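Long-range contact in unknown protein (Galdieria sulphuraria, PDB 2NYI), which is of unknown function but carries tandem ACT domains, a fold that in many relatives binds small regulatory ligands such as amino acids: residues F22-S36 with M47-I61. Numbering follows the deposited sequence. Where two conformers were deposited one is given.
Sequences FSWALKNISANVESS and MIVLVSLNAKDGKLI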
loop_
_atom_site.group_PDB
_atom_site.type_symbol
_atom_site.label_atom_id
_atom_site.label_comp_id
_atom_site.label_asym_id
_atom_site.label_seq_id
_atom_site.Cartn_x
_atom_site.Cartn_y
_atom_site.Cartn_z
ATOM N N PHE A 22 -12.177 -10.266 4.672
ATOM C CA PHE A 22 -12.406 -9.762 3.307
ATOM C C PHE A 22 -12.482 -10.918 2.292
ATOM O O PHE A 22 -13.438 -11.025 1.498
ATOM C CB PHE A 22 -11.256 -8.797 2.944
ATOM C CG PHE A 22 -11.369 -8.198 1.572
ATOM C CD1 PHE A 22 -11.933 -6.941 1.393
ATOM C CD2 PHE A 22 -10.887 -8.885 0.458
ATOM C CE1 PHE A 22 -12.016 -6.380 0.105
ATOM C CE2 PHE A 22 -10.977 -8.332 -0.824
ATOM C CZ PHE A 22 -11.552 -7.081 -0.989
ATOM N N SER A 23 -11.474 -11.788 2.349
ATOM C CA SER A 23 -11.313 -12.904 1.407
ATOM C C SER A 23 -12.411 -13.939 1.600
ATOM O O SER A 23 -12.947 -14.487 0.626
ATOM C CB SER A 23 -9.946 -13.558 1.634
ATOM O OG SER A 23 -8.929 -12.612 1.351
ATOM N N TRP A 24 -12.740 -14.210 2.860
ATOM C CA TRP A 24 -13.837 -15.119 3.167
ATOM C C TRP A 24 -15.141 -14.602 2.544
ATOM O O TRP A 24 -15.899 -15.366 1.920
ATOM C CB TRP A 24 -13.978 -15.310 4.680
ATOM C CG TRP A 24 -15.015 -16.318 4.991
ATOM C CD1 TRP A 24 -14.829 -17.659 5.163
ATOM C CD2 TRP A 24 -16.431 -16.086 5.097
ATOM N NE1 TRP A 24 -16.044 -18.275 5.400
ATOM C CE2 TRP A 24 -17.038 -17.333 5.371
ATOM C CE3 TRP A 24 -17.241 -14.944 5.005
ATOM C CZ2 TRP A 24 -18.421 -17.474 5.541
ATOM C CZ3 TRP A 24 -18.625 -15.086 5.180
ATOM C CH2 TRP A 24 -19.193 -16.343 5.445
ATOM N N ALA A 25 -15.392 -13.301 2.694
ATOM C CA ALA A 25 -16.639 -12.699 2.209
ATOM C C ALA A 25 -16.786 -12.826 0.700
ATOM O O ALA A 25 -17.866 -13.153 0.206
ATOM C CB ALA A 25 -16.729 -11.224 2.638
ATOM N N LEU A 26 -15.706 -12.555 -0.028
ATOM C CA LEU A 26 -15.690 -12.660 -1.493
ATOM C C LEU A 26 -15.855 -14.108 -1.945
ATOM O O LEU A 26 -16.584 -14.381 -2.897
ATOM C CB LEU A 26 -14.381 -12.107 -2.066
ATOM C CG LEU A 26 -14.131 -10.609 -1.905
ATOM C CD1 LEU A 26 -12.972 -10.185 -2.840
ATOM C CD2 LEU A 26 -15.378 -9.819 -2.209
ATOM N N LYS A 27 -15.175 -15.025 -1.258
ATOM C CA LYS A 27 -15.269 -16.462 -1.605
ATOM C C LYS A 27 -16.712 -16.938 -1.505
ATOM O O LYS A 27 -17.197 -17.693 -2.364
ATOM C CB LYS A 27 -14.362 -17.315 -0.706
ATOM C CG LYS A 27 -14.349 -18.793 -1.111
ATOM C CD LYS A 27 -13.563 -19.677 -0.149
ATOM C CE LYS A 27 -13.620 -21.129 -0.650
ATOM N NZ LYS A 27 -12.613 -22.027 -0.030
ATOM N N ASN A 28 -17.378 -16.481 -0.441
ATOM C CA ASN A 28 -18.761 -16.806 -0.107
ATOM C C ASN A 28 -19.741 -16.411 -1.216
ATOM O O ASN A 28 -20.744 -17.099 -1.436
ATOM C CB ASN A 28 -19.132 -16.127 1.228
ATOM C CG ASN A 28 -20.492 -16.549 1.766
ATOM O OD1 ASN A 28 -20.777 -17.740 1.912
ATOM N ND2 ASN A 28 -21.330 -15.561 2.109
ATOM N N ILE A 29 -19.429 -15.322 -1.919
ATOM C CA ILE A 29 -20.297 -14.797 -3.001
ATOM C C ILE A 29 -19.744 -15.143 -4.393
ATOM O O ILE A 29 -20.212 -14.602 -5.392
ATOM C CB ILE A 29 -20.582 -13.263 -2.898
ATOM C CG1 ILE A 29 -19.271 -12.437 -2.962
ATOM C CG2 ILE A 29 -21.412 -12.937 -1.641
ATOM C CD1 ILE A 29 -19.487 -10.914 -3.131
ATOM N N SER A 30 -18.764 -16.050 -4.442
ATOM C CA SER A 30 -18.116 -16.497 -5.693
ATOM C C SER A 30 -17.464 -15.354 -6.497
ATOM O O SER A 30 -17.489 -15.344 -7.737
ATOM C CB SER A 30 -19.087 -17.308 -6.573
ATOM O OG SER A 30 -19.627 -18.388 -5.833
ATOM N N ALA A 31 -16.889 -14.387 -5.783
ATOM C CA ALA A 31 -16.110 -13.302 -6.417
ATOM C C ALA A 31 -14.645 -13.722 -6.398
ATOM O O ALA A 31 -14.238 -14.425 -5.473
ATOM C CB ALA A 31 -16.314 -12.004 -5.675
ATOM N N ASN A 32 -13.863 -13.359 -7.419
ATOM C CA ASN A 32 -12.430 -13.695 -7.422
ATOM C C ASN A 32 -11.564 -12.444 -7.298
ATOM O O ASN A 32 -11.865 -11.414 -7.885
ATOM C CB ASN A 32 -12.017 -14.497 -8.681
ATOM C CG ASN A 32 -10.583 -15.113 -8.566
ATOM O OD1 ASN A 32 -10.277 -15.838 -7.601
ATOM N ND2 ASN A 32 -9.708 -14.824 -9.564
ATOM N N VAL A 33 -10.496 -12.551 -6.529
ATOM C CA VAL A 33 -9.500 -11.489 -6.436
ATOM C C VAL A 33 -8.598 -11.563 -7.686
ATOM O O VAL A 33 -7.882 -12.549 -7.856
ATOM C CB VAL A 33 -8.664 -11.638 -5.134
ATOM C CG1 VAL A 33 -7.509 -10.666 -5.113
ATOM C CG2 VAL A 33 -9.558 -11.449 -3.878
ATOM N N GLU A 34 -8.655 -10.554 -8.561
ATOM C CA GLU A 34 -7.727 -10.459 -9.707
ATOM C C GLU A 34 -6.356 -9.937 -9.238
ATOM O O GLU A 34 -5.301 -10.447 -9.620
ATOM C CB GLU A 34 -8.286 -9.555 -10.807
ATOM C CG GLU A 34 -7.280 -9.243 -11.938
ATOM C CD GLU A 34 -7.822 -8.330 -13.069
ATOM O OE1 GLU A 34 -9.045 -8.033 -13.113
ATOM O OE2 GLU A 34 -6.998 -7.911 -13.921
ATOM N N SER A 35 -6.372 -8.890 -8.425
ATOM C CA SER A 35 -5.121 -8.324 -7.903
ATOM C C SER A 35 -5.439 -7.505 -6.678
ATOM O O SER A 35 -6.585 -7.116 -6.483
ATOM C CB SER A 35 -4.425 -7.463 -8.961
ATOM O OG SER A 35 -5.312 -6.462 -9.419
ATOM N N SER A 36 -4.415 -7.257 -5.859
ATOM C CA SER A 36 -4.601 -6.503 -4.620
ATOM C C SER A 36 -3.306 -5.850 -4.176
ATOM O O SER A 36 -2.191 -6.360 -4.423
ATOM C CB SER A 36 -5.174 -7.393 -3.512
ATOM O OG SER A 36 -4.266 -8.440 -3.216
HETATM N N MSE A 47 -6.449 -1.130 1.773
HETATM C CA MSE A 47 -6.270 -2.113 0.691
HETATM C C MSE A 47 -7.141 -1.772 -0.496
HETATM O O MSE A 47 -8.283 -1.347 -0.335
HETATM C CB MSE A 47 -6.623 -3.530 1.200
HETATM C CG MSE A 47 -6.452 -4.617 0.134
HETATM SE SE MSE A 47 -6.475 -6.398 0.941
HETATM C CE MSE A 47 -8.139 -6.419 1.373
ATOM N N ILE A 48 -6.586 -1.957 -1.680
ATOM C CA ILE A 48 -7.323 -1.797 -2.930
ATOM C C ILE A 48 -7.273 -3.161 -3.625
ATOM O O ILE A 48 -6.230 -3.819 -3.653
ATOM C CB ILE A 48 -6.724 -0.712 -3.824
ATOM C CG1 ILE A 48 -6.641 0.617 -3.047
ATOM C CG2 ILE A 48 -7.622 -0.513 -5.088
ATOM C CD1 ILE A 48 -5.793 1.677 -3.747
ATOM N N VAL A 49 -8.433 -3.590 -4.119
ATOM C CA VAL A 49 -8.561 -4.902 -4.745
ATOM C C VAL A 49 -9.351 -4.778 -6.057
ATOM O O VAL A 49 -10.356 -4.065 -6.107
ATOM C CB VAL A 49 -9.303 -5.875 -3.803
ATOM C CG1 VAL A 49 -9.310 -7.296 -4.373
ATOM C CG2 VAL A 49 -8.667 -5.872 -2.379
ATOM N N LEU A 50 -8.866 -5.469 -7.097
ATOM C CA LEU A 50 -9.635 -5.690 -8.332
ATOM C C LEU A 50 -10.335 -7.035 -8.160
ATOM O O LEU A 50 -9.692 -8.079 -7.919
ATOM C CB LEU A 50 -8.750 -5.667 -9.593
ATOM C CG LEU A 50 -8.125 -4.285 -9.905
ATOM C CD1 LEU A 50 -7.065 -4.357 -10.991
ATOM C CD2 LEU A 50 -9.223 -3.319 -10.327
ATOM N N VAL A 51 -11.654 -6.984 -8.257
ATOM C CA VAL A 51 -12.509 -8.126 -7.934
ATOM C C VAL A 51 -13.330 -8.461 -9.168
ATOM O O VAL A 51 -13.921 -7.560 -9.771
ATOM C CB VAL A 51 -13.468 -7.793 -6.756
ATOM C CG1 VAL A 51 -14.517 -8.910 -6.552
ATOM C CG2 VAL A 51 -12.702 -7.560 -5.477
ATOM N N SER A 52 -13.326 -9.741 -9.559
ATOM C CA SER A 52 -14.146 -10.217 -10.681
ATOM C C SER A 52 -15.390 -10.901 -10.159
ATOM O O SER A 52 -15.326 -11.660 -9.188
ATOM C CB SER A 52 -13.357 -11.191 -11.571
ATOM O OG SER A 52 -12.307 -10.504 -12.227
ATOM N N LEU A 53 -16.525 -10.604 -10.792
ATOM C CA LEU A 53 -17.798 -11.197 -10.414
ATOM C C LEU A 53 -18.657 -11.369 -11.656
ATOM O O LEU A 53 -18.673 -10.503 -12.535
ATOM C CB LEU A 53 -18.518 -10.321 -9.370
ATOM C CG LEU A 53 -19.852 -10.826 -8.796
ATOM C CD1 LEU A 53 -19.691 -12.097 -7.942
ATOM C CD2 LEU A 53 -20.546 -9.733 -7.987
ATOM N N ASN A 54 -19.356 -12.500 -11.742
ATOM C CA ASN A 54 -20.334 -12.706 -12.820
ATOM C C ASN A 54 -21.618 -11.939 -12.532
ATOM O O ASN A 54 -22.663 -12.539 -12.265
ATOM C CB ASN A 54 -20.631 -14.194 -13.006
ATOM C CG ASN A 54 -19.526 -14.927 -13.741
ATOM O OD1 ASN A 54 -18.382 -14.462 -13.818
ATOM N ND2 ASN A 54 -19.861 -16.095 -14.280
ATOM N N ALA A 55 -21.528 -10.614 -12.564
ATOM C CA ALA A 55 -22.667 -9.741 -12.285
ATOM C C ALA A 55 -22.419 -8.329 -12.798
ATOM O O ALA A 55 -21.268 -7.891 -12.911
ATOM C CB ALA A 55 -22.995 -9.723 -10.779
ATOM N N LYS A 56 -23.508 -7.623 -13.099
ATOM C CA LYS A 56 -23.456 -6.306 -13.733
ATOM C C LYS A 56 -23.031 -5.179 -12.795
ATOM O O LYS A 56 -22.282 -4.294 -13.201
ATOM C CB LYS A 56 -24.797 -5.960 -14.382
ATOM C CG LYS A 56 -24.677 -5.113 -15.643
ATOM C CD LYS A 56 -24.445 -5.986 -16.868
ATOM C CE LYS A 56 -23.982 -5.170 -18.061
ATOM N NZ LYS A 56 -23.637 -6.059 -19.203
ATOM N N ASP A 57 -23.526 -5.171 -11.559
ATOM C CA ASP A 57 -22.992 -4.193 -10.600
ATOM C C ASP A 57 -22.458 -4.814 -9.297
ATOM O O ASP A 57 -22.600 -6.015 -9.052
ATOM C CB ASP A 57 -23.910 -2.958 -10.395
ATOM C CG ASP A 57 -25.048 -3.188 -9.402
ATOM O OD1 ASP A 57 -24.884 -3.924 -8.414
ATOM O OD2 ASP A 57 -26.116 -2.586 -9.601
ATOM N N GLY A 58 -21.833 -3.976 -8.486
ATOM C CA GLY A 58 -21.102 -4.456 -7.325
ATOM C C GLY A 58 -21.843 -4.410 -6.007
ATOM O O GLY A 58 -21.217 -4.581 -4.974
ATOM N N LYS A 59 -23.161 -4.185 -6.036
ATOM C CA LYS A 59 -23.963 -4.128 -4.814
ATOM C C LYS A 59 -23.734 -5.350 -3.926
ATOM O O LYS A 59 -23.683 -5.207 -2.701
ATOM C CB LYS A 59 -25.475 -3.988 -5.126
ATOM C CG LYS A 59 -25.936 -2.566 -5.477
ATOM C CD LYS A 59 -27.393 -2.543 -6.027
ATOM C CE LYS A 59 -28.015 -1.144 -5.987
ATOM N NZ LYS A 59 -27.034 -0.070 -6.305
ATOM N N LEU A 60 -23.602 -6.539 -4.528
ATOM C CA LEU A 60 -23.375 -7.766 -3.759
ATOM C C LEU A 60 -22.023 -7.718 -3.046
ATOM O O LEU A 60 -21.912 -8.090 -1.876
ATOM C CB LEU A 60 -23.445 -9.017 -4.648
ATOM C CG LEU A 60 -23.268 -10.399 -3.996
ATOM C CD1 LEU A 60 -24.295 -10.616 -2.874
ATOM C CD2 LEU A 60 -23.345 -11.539 -5.029
ATOM N N ILE A 61 -21.005 -7.250 -3.761
ATOM C CA ILE A 61 -19.649 -7.126 -3.198
ATOM C C ILE A 61 -19.689 -6.168 -2.004
ATOM O O ILE A 61 -19.231 -6.504 -0.899
ATOM C CB ILE A 61 -18.631 -6.642 -4.256
ATOM C CG1 ILE A 61 -18.487 -7.683 -5.379
ATOM C CG2 ILE A 61 -17.243 -6.336 -3.592
ATOM C CD1 ILE A 61 -17.927 -7.107 -6.674
HETATM O O HOH W 1 -19.072 -14.887 -9.934
HETATM O O HOH W 2 -10.162 -12.754 -11.659
#
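Met-47, a selenomethionine, meets Phe-22 over a ring face: the bend at chi3 (70°) turns CE onto the ring, 3.7 Å from its centroid, in a CH-pi contact, while SE stands further back above that face, 5.2 Å from the centroid. Val-49 CG2 reaches the far end of the ring, 3.4 Å from Phe-22 CZ, while its CG1 branch packs crosswise on Val-33. With an alanine in place of Phe-22, the Met-47 methyl would probably lose its aromatic partner and a gap would open beside Val-49. Opposite Leu-50, Glu-34 and Ser-35 form a classic beta bulge: Leu-50 O takes a 2.8 Å bond from Glu-34 N and a weak one from Ser-35 N, and Leu-50 N bonds Ser-35 O. Val-51 sets CG1 on Ala-31 CB and CG2 tip to tip with Leu-26 CD1. Ser-52 and Asn-32 exchange two backbone bonds, and a water links Ser-52 OG to Asn-32 ND2, which also bonds Asp-102 of the second subunit. Leu-53 CD1 lies 3.6 Å from Ile-29 O, at the Schellman turn ending helix 18-28. Leu-60 meets Ile-29 tip to tip, CD2 against CB; Ile-29 CD1 lies against Ile-61 CA and CG1. In this ACT βαββαβ fold, helix 18-28 packs on the face carrying Met-47, Val-49 and Val-51, beside helix 59-68, whose Leu-65 touches Phe-22 and Leu-26; strand 4-13 flanks strand 44-53, and Ser-35 and Ser-36 pair antiparallel with a second-subunit strand, continuing the sheet.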